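Putative endo-1,4-beta-xylanase (Bacteroides thetaiotaomicron VPI-5482, PDB 5MSX) probably hydrolyses O-glycosidic bonds as a family 43 glycoside hydrolase, most likely removing arabinofuranose from the plant pectin rhamnogalacturonan II. Local coordinates at residues 81-86 / 133-138; 87-92 / 108-113; 403-408 / 442-447. All coordinates share one frame; numbering follows the deposited sequence.

Contact 1 (81-86 / 133-138)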
# COMPACT_ATOMS: atom_id res chain seq x y z
N THR C 81 -24.85 9.28 -4.97
CA THR C 81 -23.68 9.68 -4.24
C THR C 81 -22.59 8.62 -4.43
O THR C 81 -22.89 7.48 -4.81
CB THR C 81 -23.96 9.92 -2.74
OG1 THR C 81 -22.73 10.25 -2.07
CG2 THR C 81 -24.61 8.69 -2.05
N TYR C 82 -21.34 9.02 -4.21
CA TYR C 82 -20.18 8.12 -4.25
C TYR C 82 -19.72 7.79 -2.83
O TYR C 82 -18.79 7.02 -2.66
CB TYR C 82 -19.00 8.71 -5.11
CG TYR C 82 -18.40 10.01 -4.58
CD1 TYR C 82 -17.40 10.01 -3.61
CD2 TYR C 82 -18.83 11.25 -5.06
CE1 TYR C 82 -16.85 11.20 -3.13
CE2 TYR C 82 -18.28 12.43 -4.60
CZ TYR C 82 -17.29 12.41 -3.64
OH TYR C 82 -16.78 13.60 -3.19
N PHE C 83 -20.37 8.36 -1.82
CA PHE C 83 -19.94 8.24 -0.43
C PHE C 83 -21.19 8.07 0.46
O PHE C 83 -21.56 9.01 1.18
CB PHE C 83 -19.16 9.50 -0.06
CG PHE C 83 -18.19 9.35 1.09
CD1 PHE C 83 -18.40 8.46 2.15
CD2 PHE C 83 -17.11 10.21 1.16
CE1 PHE C 83 -17.50 8.40 3.21
CE2 PHE C 83 -16.21 10.17 2.21
CZ PHE C 83 -16.41 9.26 3.25
N PRO C 84 -21.80 6.86 0.44
CA PRO C 84 -23.07 6.61 1.17
C PRO C 84 -23.10 7.06 2.62
O PRO C 84 -24.01 7.79 3.00
CB PRO C 84 -23.25 5.10 1.03
CG PRO C 84 -22.68 4.82 -0.32
CD PRO C 84 -21.41 5.66 -0.32
N SER C 85 -22.09 6.73 3.41
CA SER C 85 -22.11 7.14 4.81
C SER C 85 -22.13 8.67 5.05
O SER C 85 -22.59 9.11 6.10
CB SER C 85 -20.98 6.48 5.60
OG SER C 85 -19.74 7.16 5.46
N ALA C 86 -21.65 9.46 4.10
CA ALA C 86 -21.54 10.90 4.31
C ALA C 86 -22.61 11.68 3.57
O ALA C 86 -22.59 12.91 3.60
CB ALA C 86 -20.16 11.39 3.88
N ASP C 133 -17.33 3.19 9.67
CA ASP C 133 -17.88 4.04 8.61
C ASP C 133 -19.16 4.84 9.01
O ASP C 133 -20.25 4.58 8.51
CB ASP C 133 -18.15 3.23 7.33
CG ASP C 133 -18.37 4.12 6.10
OD1 ASP C 133 -17.84 5.26 6.07
OD2 ASP C 133 -19.09 3.72 5.18
N GLU C 134 -19.02 5.84 9.88
CA GLU C 134 -20.17 6.65 10.31
C GLU C 134 -19.71 7.99 10.85
O GLU C 134 -18.56 8.14 11.26
CB GLU C 134 -20.97 5.91 11.39
CG GLU C 134 -20.14 5.51 12.59
CD GLU C 134 -20.99 4.91 13.70
OE1 GLU C 134 -21.71 3.92 13.45
OE2 GLU C 134 -20.91 5.43 14.84
N PHE C 135 -20.65 8.94 10.86
CA PHE C 135 -20.35 10.32 11.25
C PHE C 135 -21.24 10.79 12.38
O PHE C 135 -22.39 10.41 12.45
CB PHE C 135 -20.52 11.27 10.05
CG PHE C 135 -19.54 11.00 8.95
CD1 PHE C 135 -18.23 11.48 9.04
CD2 PHE C 135 -19.89 10.22 7.87
CE1 PHE C 135 -17.31 11.22 8.04
CE2 PHE C 135 -18.96 9.94 6.87
CZ PHE C 135 -17.67 10.44 6.96
N TYR C 136 -20.66 11.61 13.24
CA TYR C 136 -21.39 12.34 14.26
C TYR C 136 -20.54 13.55 14.58
O TYR C 136 -19.35 13.54 14.29
CB TYR C 136 -21.60 11.46 15.51
CG TYR C 136 -20.35 10.88 16.15
CD1 TYR C 136 -19.55 11.64 16.99
CD2 TYR C 136 -19.99 9.55 15.94
CE1 TYR C 136 -18.43 11.11 17.60
CE2 TYR C 136 -18.86 9.00 16.54
CZ TYR C 136 -18.09 9.79 17.37
OH TYR C 136 -16.97 9.28 17.97
N LYS C 137 -21.13 14.56 15.19
CA LYS C 137 -20.47 15.85 15.40
C LYS C 137 -19.85 15.94 16.79
O LYS C 137 -20.29 15.24 17.67
CB LYS C 137 -21.49 16.96 15.24
CG LYS C 137 -22.14 16.96 13.87
CD LYS C 137 -23.08 18.13 13.77
CE LYS C 137 -23.70 18.23 12.40
NZ LYS C 137 -24.42 19.53 12.35
N PRO C 138 -18.84 16.79 17.00
CA PRO C 138 -18.24 17.66 15.97
C PRO C 138 -17.32 16.89 15.02
O PRO C 138 -17.30 17.19 13.82
CB PRO C 138 -17.47 18.71 16.79
CG PRO C 138 -17.18 18.05 18.10
CD PRO C 138 -18.17 16.92 18.30
O HOH W 1 -19.84 4.90 2.95
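The 3-10 turn 84-86 runs past D133 and F135, the CA atoms of A86 and F135 7.1 Å apart, and no backbone hydrogen bond joins the two segments. This is a loop-to-loop contact in the five-bladed beta-propeller of the family 43 catalytic domain. S85 is the polar centre. Its OG donates to D133 OD1 at 2.8 Å and meets that oxygen from above the carboxylate plane, 46° out of it. The main chain of L128 also donates to OD1. The other oxygen works through water: a water accepts from S85 N and donates to D133 OD2 at 2.6 Å. The carboxylate is thus tied to both the side chain and the backbone of one serine.

F135 supplies the apolar half. Its CG lies anti to the carbonyl carbon (chi1 -65°), and its ring reaches the turn. S85 OG sits at the ring edge, 3.2 Å from F135 CE2. A86 CB approaches obliquely, 3.5 Å from the same carbon. I110 of strand 109-110 also packs on F135, F83 and A86. The F83 and F135 side chains cross at about a right angle; F83 CZ lies at the F135 ring edge, 4.1 Å from F135 CZ.

Contact 2 (87-92 / 108-113)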
# COMPACT_ATOMS: atom_id res chain seq x y z
N ALA C 87 -23.54 10.98 2.93
CA ALA C 87 -24.52 11.57 2.01
C ALA C 87 -25.46 12.67 2.58
O ALA C 87 -26.04 13.42 1.82
CB ALA C 87 -25.34 10.48 1.36
N LYS C 88 -25.63 12.73 3.88
CA LYS C 88 -26.46 13.76 4.50
C LYS C 88 -25.65 14.61 5.46
O LYS C 88 -26.20 15.40 6.22
CB LYS C 88 -27.63 13.08 5.20
CG LYS C 88 -28.31 12.03 4.31
CD LYS C 88 -29.76 11.83 4.70
CE LYS C 88 -30.30 10.51 4.16
NZ LYS C 88 -31.67 10.24 4.70
N GLU C 89 -24.33 14.52 5.38
CA GLU C 89 -23.47 15.37 6.18
C GLU C 89 -23.18 16.59 5.35
O GLU C 89 -23.40 16.58 4.15
CB GLU C 89 -22.16 14.65 6.54
CG GLU C 89 -22.35 13.25 7.10
CD GLU C 89 -23.35 13.21 8.24
OE1 GLU C 89 -23.17 13.99 9.20
OE2 GLU C 89 -24.31 12.41 8.17
N LYS C 90 -22.66 17.64 6.00
CA LYS C 90 -22.13 18.79 5.30
C LYS C 90 -20.76 18.43 4.71
O LYS C 90 -19.87 18.03 5.43
CB LYS C 90 -22.00 19.95 6.27
CG LYS C 90 -21.77 21.29 5.60
CD LYS C 90 -21.76 22.39 6.65
CE LYS C 90 -20.53 22.35 7.52
NZ LYS C 90 -20.44 23.62 8.29
N TYR C 91 -20.62 18.58 3.41
CA TYR C 91 -19.56 17.96 2.63
C TYR C 91 -18.86 19.04 1.80
O TYR C 91 -19.47 19.60 0.91
CB TYR C 91 -20.18 16.90 1.72
CG TYR C 91 -19.16 16.02 1.07
CD1 TYR C 91 -18.72 14.86 1.70
CD2 TYR C 91 -18.62 16.33 -0.18
CE1 TYR C 91 -17.79 14.02 1.10
CE2 TYR C 91 -17.67 15.50 -0.78
CZ TYR C 91 -17.26 14.35 -0.13
OH TYR C 91 -16.35 13.49 -0.68
N TRP C 92 -17.62 19.34 2.13
CA TRP C 92 -16.84 20.36 1.52
C TRP C 92 -15.53 19.86 0.94
O TRP C 92 -14.82 19.03 1.56
CB TRP C 92 -16.41 21.39 2.57
CG TRP C 92 -17.50 22.24 3.11
CD1 TRP C 92 -18.75 22.40 2.61
CD2 TRP C 92 -17.39 23.09 4.23
NE1 TRP C 92 -19.43 23.29 3.37
CE2 TRP C 92 -18.61 23.74 4.37
CE3 TRP C 92 -16.35 23.38 5.13
CZ2 TRP C 92 -18.87 24.66 5.40
CZ3 TRP C 92 -16.59 24.27 6.16
CH2 TRP C 92 -17.84 24.91 6.29
N PRO C 108 -12.08 14.46 1.90
CA PRO C 108 -13.02 15.59 2.00
C PRO C 108 -13.10 16.20 3.39
O PRO C 108 -12.53 15.66 4.36
CB PRO C 108 -14.33 14.97 1.55
CG PRO C 108 -14.23 13.56 2.02
CD PRO C 108 -12.80 13.18 1.82
N THR C 109 -13.75 17.36 3.47
CA THR C 109 -13.96 18.04 4.75
C THR C 109 -15.42 17.86 5.14
O THR C 109 -16.31 18.41 4.51
CB THR C 109 -13.54 19.50 4.65
OG1 THR C 109 -12.15 19.53 4.33
CG2 THR C 109 -13.78 20.27 5.96
N ILE C 110 -15.64 17.03 6.17
CA ILE C 110 -17.00 16.57 6.51
C ILE C 110 -17.35 17.14 7.88
O ILE C 110 -16.62 16.95 8.86
CB ILE C 110 -17.13 15.04 6.43
CG1 ILE C 110 -16.60 14.55 5.07
CG2 ILE C 110 -18.59 14.61 6.60
CD1 ILE C 110 -16.88 13.09 4.72
N ASN C 111 -18.44 17.92 7.90
CA ASN C 111 -18.85 18.72 9.06
C ASN C 111 -17.70 19.50 9.66
O ASN C 111 -17.50 19.49 10.86
CB ASN C 111 -19.55 17.83 10.11
CG ASN C 111 -20.75 17.12 9.52
OD1 ASN C 111 -21.53 17.71 8.79
ND2 ASN C 111 -20.88 15.85 9.81
N GLY C 112 -16.92 20.15 8.79
CA GLY C 112 -15.77 20.97 9.21
C GLY C 112 -14.41 20.30 9.38
O GLY C 112 -13.42 20.97 9.71
N TYR C 113 -14.32 18.99 9.16
CA TYR C 113 -13.09 18.25 9.50
C TYR C 113 -12.68 17.28 8.40
O TYR C 113 -13.53 16.67 7.78
CB TYR C 113 -13.24 17.51 10.85
CG TYR C 113 -13.32 18.45 12.03
CD1 TYR C 113 -14.52 19.00 12.42
CD2 TYR C 113 -12.18 18.80 12.73
CE1 TYR C 113 -14.59 19.87 13.50
CE2 TYR C 113 -12.24 19.66 13.81
CZ TYR C 113 -13.45 20.19 14.18
OH TYR C 113 -13.49 21.07 15.23
O HOH W 2 -17.84 20.13 5.96
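Y91 and W92 pair with I110 and T109 in a short antiparallel bridge within a blade of the beta-propeller. Y91 with I110 is the non-hydrogen-bonded pair; W92 with T109 is the hydrogen-bonded pair. A type I' turn from I110 to Y113 leads the chain on into strand 113-119.

Backbone bonds come first. W92 N donates to T109 O, and T109 N returns the bond to W92 O at 2.8 Å. Beyond Y91, N111 N donates to K90 O in a nearly straight bond (173° at the hydrogen). A water donates to K90 O and T109 O and accepts from G112 N, so it links the two segments at the turn.

Side-chain bonds extend the pairing past the strand end. The amide of N111 is used at both ends. OD1 accepts from K90 N at 3.0 Å. ND2 donates to the anti lone pair of E89 OE1, also at 3.0 Å, with the acceptor in the amide plane. The carboxylate and amide planes stand 84° apart. E89 folds back at chi2 (-51°), which brings OE1 round to this amide.

Apolar packing lies on the Y91 and I110 face. The Y91 ring rests obliquely on P108, with Y91 CZ 3.4 Å from P108 CB. Y91 CE1 lies 3.8 Å from I110 CD1. Y91 OH probably hydrogen-bonds to Y82 OH. I110 CG2 touches E89 CB at 3.6 Å.

The W92 and T109 face lies near two predicted active-site residues. The W92 side chain is about 5 Å from that of D36, the predicted proton acceptor. T109 OG1 is hydrogen-bonded to N of D154, predicted to tune the pKa of the catalytic acid. On one face of the W92 indole, K90 CE lies 3.5 Å above the ring plane, toward the rim.

Contact 3 (403-408 / 442-447). With EDO (1,2-ethanediol), chain B.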
# COMPACT_ATOMS: atom_id res chain seq x y z
N HIS C 403 -35.62 15.09 -8.72
CA HIS C 403 -36.83 15.61 -9.37
C HIS C 403 -37.78 14.50 -9.80
O HIS C 403 -37.35 13.41 -10.17
CB HIS C 403 -36.48 16.44 -10.60
CG HIS C 403 -35.92 17.78 -10.27
ND1 HIS C 403 -34.65 17.94 -9.78
CD2 HIS C 403 -36.46 19.02 -10.34
CE1 HIS C 403 -34.42 19.22 -9.56
NE2 HIS C 403 -35.51 19.89 -9.89
N ALA C 404 -39.07 14.84 -9.75
CA ALA C 404 -40.16 14.03 -10.32
C ALA C 404 -40.83 14.87 -11.39
O ALA C 404 -41.12 16.04 -11.16
CB ALA C 404 -41.16 13.65 -9.23
N TYR C 405 -41.07 14.28 -12.54
CA TYR C 405 -41.66 15.02 -13.62
C TYR C 405 -42.44 14.12 -14.57
O TYR C 405 -42.41 12.89 -14.46
CB TYR C 405 -40.59 15.79 -14.40
CG TYR C 405 -39.63 14.90 -15.13
CD1 TYR C 405 -38.64 14.20 -14.45
CD2 TYR C 405 -39.72 14.75 -16.51
CE1 TYR C 405 -37.77 13.36 -15.12
CE2 TYR C 405 -38.86 13.91 -17.19
CZ TYR C 405 -37.89 13.21 -16.49
OH TYR C 405 -37.03 12.38 -17.15
N VAL C 406 -43.14 14.78 -15.48
CA VAL C 406 -43.89 14.16 -16.55
C VAL C 406 -43.43 14.88 -17.79
O VAL C 406 -43.37 16.10 -17.79
CB VAL C 406 -45.42 14.41 -16.38
CG1 VAL C 406 -46.19 13.72 -17.49
CG2 VAL C 406 -45.90 13.95 -15.01
N ILE C 407 -43.10 14.13 -18.83
CA ILE C 407 -42.86 14.71 -20.14
C ILE C 407 -43.99 14.29 -21.05
O ILE C 407 -44.45 13.14 -21.00
CB ILE C 407 -41.48 14.34 -20.74
CG1 ILE C 407 -41.31 15.00 -22.12
CG2 ILE C 407 -41.27 12.84 -20.87
CD1 ILE C 407 -39.86 15.24 -22.49
N GLU C 408 -44.43 15.24 -21.87
CA GLU C 408 -45.52 15.04 -22.81
C GLU C 408 -45.08 15.62 -24.14
O GLU C 408 -44.21 16.47 -24.18
CB GLU C 408 -46.76 15.78 -22.33
CG GLU C 408 -47.34 15.28 -21.02
CD GLU C 408 -48.24 16.28 -20.34
OE1 GLU C 408 -47.87 17.47 -20.22
OE2 GLU C 408 -49.33 15.88 -19.88
N LEU C 442 -42.76 19.76 -26.96
CA LEU C 442 -42.54 18.97 -25.76
C LEU C 442 -42.88 19.82 -24.58
O LEU C 442 -42.71 21.04 -24.62
CB LEU C 442 -41.08 18.56 -25.60
CG LEU C 442 -40.64 17.18 -26.09
CD1 LEU C 442 -40.73 17.11 -27.62
CD2 LEU C 442 -39.23 16.87 -25.59
N ARG C 443 -43.29 19.16 -23.50
CA ARG C 443 -43.60 19.83 -22.28
C ARG C 443 -43.14 19.00 -21.11
O ARG C 443 -43.38 17.79 -21.08
CB ARG C 443 -45.11 20.06 -22.16
CG ARG C 443 -45.53 20.72 -20.85
CD ARG C 443 -46.97 21.24 -20.91
NE ARG C 443 -47.95 20.18 -20.65
CZ ARG C 443 -49.25 20.25 -20.94
NH1 ARG C 443 -49.77 21.33 -21.51
NH2 ARG C 443 -50.05 19.23 -20.65
N ILE C 444 -42.56 19.67 -20.14
CA ILE C 444 -42.18 19.06 -18.87
C ILE C 444 -43.09 19.66 -17.84
O ILE C 444 -43.25 20.87 -17.83
CB ILE C 444 -40.72 19.41 -18.51
CG1 ILE C 444 -39.78 18.79 -19.53
CG2 ILE C 444 -40.36 18.96 -17.09
CD1 ILE C 444 -38.55 19.61 -19.77
N LYS C 445 -43.70 18.84 -16.99
CA LYS C 445 -44.37 19.33 -15.80
C LYS C 445 -43.57 18.82 -14.62
O LYS C 445 -43.28 17.65 -14.55
CB LYS C 445 -45.82 18.83 -15.69
CG LYS C 445 -46.73 19.21 -16.85
CD LYS C 445 -48.20 18.95 -16.52
CE LYS C 445 -48.58 17.49 -16.74
NZ LYS C 445 -49.76 17.07 -15.93
N ILE C 446 -43.26 19.69 -13.67
CA ILE C 446 -42.43 19.32 -12.55
C ILE C 446 -43.33 19.03 -11.36
O ILE C 446 -44.12 19.87 -10.95
CB ILE C 446 -41.38 20.42 -12.23
CG1 ILE C 446 -40.53 20.69 -13.48
CG2 ILE C 446 -40.49 19.99 -11.06
CD1 ILE C 446 -39.50 21.79 -13.35
N LEU C 447 -43.18 17.83 -10.80
CA LEU C 447 -44.02 17.33 -9.73
C LEU C 447 -43.36 17.44 -8.37
O LEU C 447 -44.04 17.76 -7.40
CB LEU C 447 -44.41 15.87 -10.02
CG LEU C 447 -45.27 15.65 -11.28
CD1 LEU C 447 -45.22 14.19 -11.72
CD2 LEU C 447 -46.70 16.10 -11.03
C1 EDO B . -31.38 17.18 -12.35
O1 EDO B . -31.32 17.15 -13.77
C2 EDO B . -32.40 16.27 -11.66
O2 EDO B . -32.45 16.23 -10.23
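Strands 403-408 and 442-447 pair antiparallel in the beta-sandwich of the F5/8 type C (discoidin-like) domain. Their axes approach to 4.5 Å at 150°. Y405 with I446 and I407 with I444 are non-hydrogen-bonded pairs; V406 with K445 and E408 with R443 are hydrogen-bonded pairs.

Y405, I407, I444 and I446 point to one face. Here I407 CD1 reaches diagonally to L442 CD2, 3.6 Å away, and Y405 CB sits against I444 CG2. Strand 386-396 packs against all four of these side chains. I407 has CG1 anti to its backbone N (chi1 -180°), which leads CD1 toward L442. H403 ND1 donates to an ethanediol, probably from the crystallisation liquor, while its NE2 bonds to V450 O.

On the V406 and K445 face, L447 fills the hollow beside V406. Its CD1 presses on V406 CG2 at 3.4 Å, tighter than usual, and its CB rests on A404 CB at 4.0 Å.

Farther along this face, E408 and R443 lie side by side in a salt bridge. The guanidinium edge brings two nitrogens to one oxygen: R443 NE is 2.7 Å from E408 OE1 and NH2 2.8 Å. The carboxylate and guanidinium planes stand 51° apart. W416 makes a cation-pi contact with R443, and E418 OE2 lies close to E408 OE2. A leucine in place of R443 would probably leave the buried E408 carboxylate without its ion-pair mate, near E418, which is likely to carry a like charge. K445 runs past the same carboxylate, its CE 3.6 Å from E408 OE1.

From the N terminus, the chain first enters the family 43 propeller. Segment 81-86 runs straight on into 87-92. Contact 2 closes first, when 108-113 returns to 87-92. Contact 1 closes the wider loop when 133-138 comes back to 81-86, so contact 2 nests within it. The two contacts touch, through I110 and through the tyrosines Y82 and Y91. Together they tie strands 91-92 and 109-110 to the loops 81-86 and 133-138. Contact 3 follows in series, with no crossing. It closes a separate loop in the F5/8 type C domain, about 32 Å from both others, centre to centre.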